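Local coordinates for LPXTG-motif cell wall anchor domain protein (Mobiluncus mulieris, PDB 5U5O) that probably mediates adhesion as part of a giant cell-wall-anchored surface protein whose Ig-like domains contain intramolecular covalent cross-links, at residues A66-K71 against T97-T102. Sequence-based numbering, arbitrary orientation. Where two conformers were deposited one is given.
Sequences AATTVK and TEMDLT
Two sheets of a β-sandwich pack face to face here, within the Ig-like domain of the T-Q ester bond family. Segment 66-71 belongs to one sheet, where it pairs with strand 43-52 through backbone bonds to Gly48, Ile46 and Tyr44; segment 97-102 belongs to the other, beside strand 26-36. The two run nearly antiparallel, at 155°, with their axes 7.4 Å apart at closest approach: the contact illustrates sheet-on-sheet packing by methyl groups and backbone atoms, without a hydrogen bond between the segments. Ala66, Thr68 and Val70 are directed at the opposing strand, Thr97 and Met99 back. The backbones come nearer at the Ala66 end, where the CA atoms of Ala66 and Leu101 are 6.4 Å apart, and Ala66 CB lies 3.6 Å from Asp100 O. Leu101, with CG anti to its carbonyl carbon, brings CD2 against the Ala66 backbone, 3.6 Å from Ala66 N and close to its CB. Met99 fills the middle; with chi1 at 32°, away from a staggered position, its chain runs extended through chi2 and bends at chi3 (54°), so that CE turns along the opposing backbone, 3.6 Å from Ala66 O. The side chains of Met99 and Thr68 slide past each other in opposite directions, with Met99 CE 4.0 Å from Thr68 CG2. Strand 26-36 flanks Met99 through Asp31 and Val33. At the far end Val70 CA and Thr97 CA are 8.1 Å apart, and the side chains meet tip to tip: Val70 CG2, anti to its carbonyl carbon, lies 4.0 Å from Thr97 CG2, held in the crowded position between backbone N and carbonyl carbon.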
loop_
_atom_site.group_PDB
_atom_site.type_symbol
_atom_site.label_atom_id
_atom_site.label_comp_id
_atom_site.label_asym_id
_atom_site.label_seq_id
_atom_site.Cartn_x
_atom_site.Cartn_y
_atom_site.Cartn_z
ATOM N N ALA A 66 17.799 13.294 -4.231
ATOM C CA ALA A 66 18.213 14.591 -3.697
ATOM C C ALA A 66 19.707 14.596 -3.485
ATOM O O ALA A 66 20.292 13.568 -3.113
ATOM C CB ALA A 66 17.552 14.871 -2.364
ATOM N N ALA A 67 20.346 15.749 -3.651
ATOM C CA ALA A 67 21.796 15.870 -3.379
ATOM C C ALA A 67 22.071 17.271 -2.907
ATOM O O ALA A 67 21.335 18.201 -3.260
ATOM C CB ALA A 67 22.612 15.543 -4.621
ATOM N N THR A 68 23.096 17.424 -2.081
ATOM C CA THR A 68 23.487 18.729 -1.539
ATOM C C THR A 68 24.897 18.649 -0.969
ATOM O O THR A 68 25.475 17.561 -0.901
ATOM C CB THR A 68 22.501 19.217 -0.445
ATOM O OG1 THR A 68 22.805 20.569 -0.063
ATOM C CG2 THR A 68 22.507 18.320 0.796
ATOM N N THR A 69 25.446 19.792 -0.571
ATOM C CA THR A 69 26.713 19.846 0.134
ATOM C C THR A 69 26.469 20.204 1.588
ATOM O O THR A 69 25.486 20.895 1.909
ATOM C CB THR A 69 27.700 20.828 -0.502
ATOM O OG1 THR A 69 27.059 22.076 -0.717
ATOM C CG2 THR A 69 28.223 20.282 -1.817
ATOM N N VAL A 70 27.358 19.713 2.458
ATOM C CA VAL A 70 27.276 19.904 3.906
ATOM C C VAL A 70 28.659 20.240 4.448
ATOM O O VAL A 70 29.598 19.466 4.259
ATOM C CB VAL A 70 26.820 18.620 4.621
ATOM C CG1 VAL A 70 26.868 18.804 6.131
ATOM C CG2 VAL A 70 25.427 18.204 4.177
ATOM N N LYS A 71 28.790 21.374 5.121
ATOM C CA LYS A 71 30.022 21.736 5.807
ATOM C C LYS A 71 29.838 21.327 7.248
ATOM O O LYS A 71 29.020 21.858 7.977
ATOM C CB LYS A 71 30.340 23.216 5.675
ATOM C CG LYS A 71 31.744 23.515 6.201
ATOM C CD LYS A 71 32.170 24.944 5.921
ATOM C CE LYS A 71 33.605 25.160 6.362
ATOM N NZ LYS A 71 34.051 26.529 6.026
ATOM N N THR A 97 22.260 15.741 9.624
ATOM C CA THR A 97 21.586 16.719 8.763
ATOM C C THR A 97 20.404 16.002 8.130
ATOM O O THR A 97 20.065 14.894 8.534
ATOM C CB THR A 97 22.570 17.297 7.732
ATOM O OG1 THR A 97 21.925 18.361 7.021
ATOM C CG2 THR A 97 23.081 16.257 6.760
ATOM N N GLU A 98 19.703 16.664 7.210
ATOM C CA GLU A 98 18.547 16.013 6.582
ATOM C C GLU A 98 18.333 16.461 5.156
ATOM O O GLU A 98 18.794 17.533 4.758
ATOM C CB GLU A 98 17.274 16.257 7.385
ATOM C CG GLU A 98 16.867 17.709 7.485
ATOM C CD GLU A 98 15.650 17.897 8.360
ATOM O OE1 GLU A 98 15.798 17.872 9.599
ATOM O OE2 GLU A 98 14.543 18.073 7.810
ATOM N N MET A 99 17.630 15.625 4.396
ATOM C CA MET A 99 17.189 15.973 3.047
ATOM C C MET A 99 15.792 15.400 2.839
ATOM O O MET A 99 15.397 14.456 3.518
ATOM C CB MET A 99 18.142 15.488 1.952
ATOM C CG MET A 99 18.893 14.181 2.253
ATOM S SD MET A 99 19.685 13.443 0.799
ATOM C CE MET A 99 20.674 14.828 0.219
ATOM N N ASP A 100 15.034 16.012 1.931
ATOM C CA ASP A 100 13.701 15.536 1.583
ATOM C C ASP A 100 13.711 14.758 0.282
ATOM O O ASP A 100 14.379 15.146 -0.676
ATOM C CB ASP A 100 12.753 16.720 1.413
ATOM C CG ASP A 100 12.358 17.368 2.729
ATOM O OD1 ASP A 100 12.520 16.784 3.819
ATOM O OD2 ASP A 100 11.739 18.462 2.640
ATOM N N LEU A 101 12.954 13.662 0.252
ATOM C CA LEU A 101 12.749 12.860 -0.953
ATOM C C LEU A 101 11.239 12.795 -1.216
ATOM O O LEU A 101 10.499 12.160 -0.458
ATOM C CB LEU A 101 13.332 11.453 -0.763
ATOM C CG LEU A 101 14.862 11.386 -0.655
ATOM C CD1 LEU A 101 15.297 10.029 -0.128
ATOM C CD2 LEU A 101 15.499 11.666 -2.007
ATOM N N THR A 102 10.796 13.469 -2.273
ATOM C CA THR A 102 9.376 13.621 -2.543
ATOM C C THR A 102 8.975 12.737 -3.704
ATOM O O THR A 102 9.552 12.798 -4.786
ATOM C CB THR A 102 9.048 15.102 -2.769
ATOM O OG1 THR A 102 9.332 15.809 -1.554
ATOM C CG2 THR A 102 7.593 15.302 -3.117
#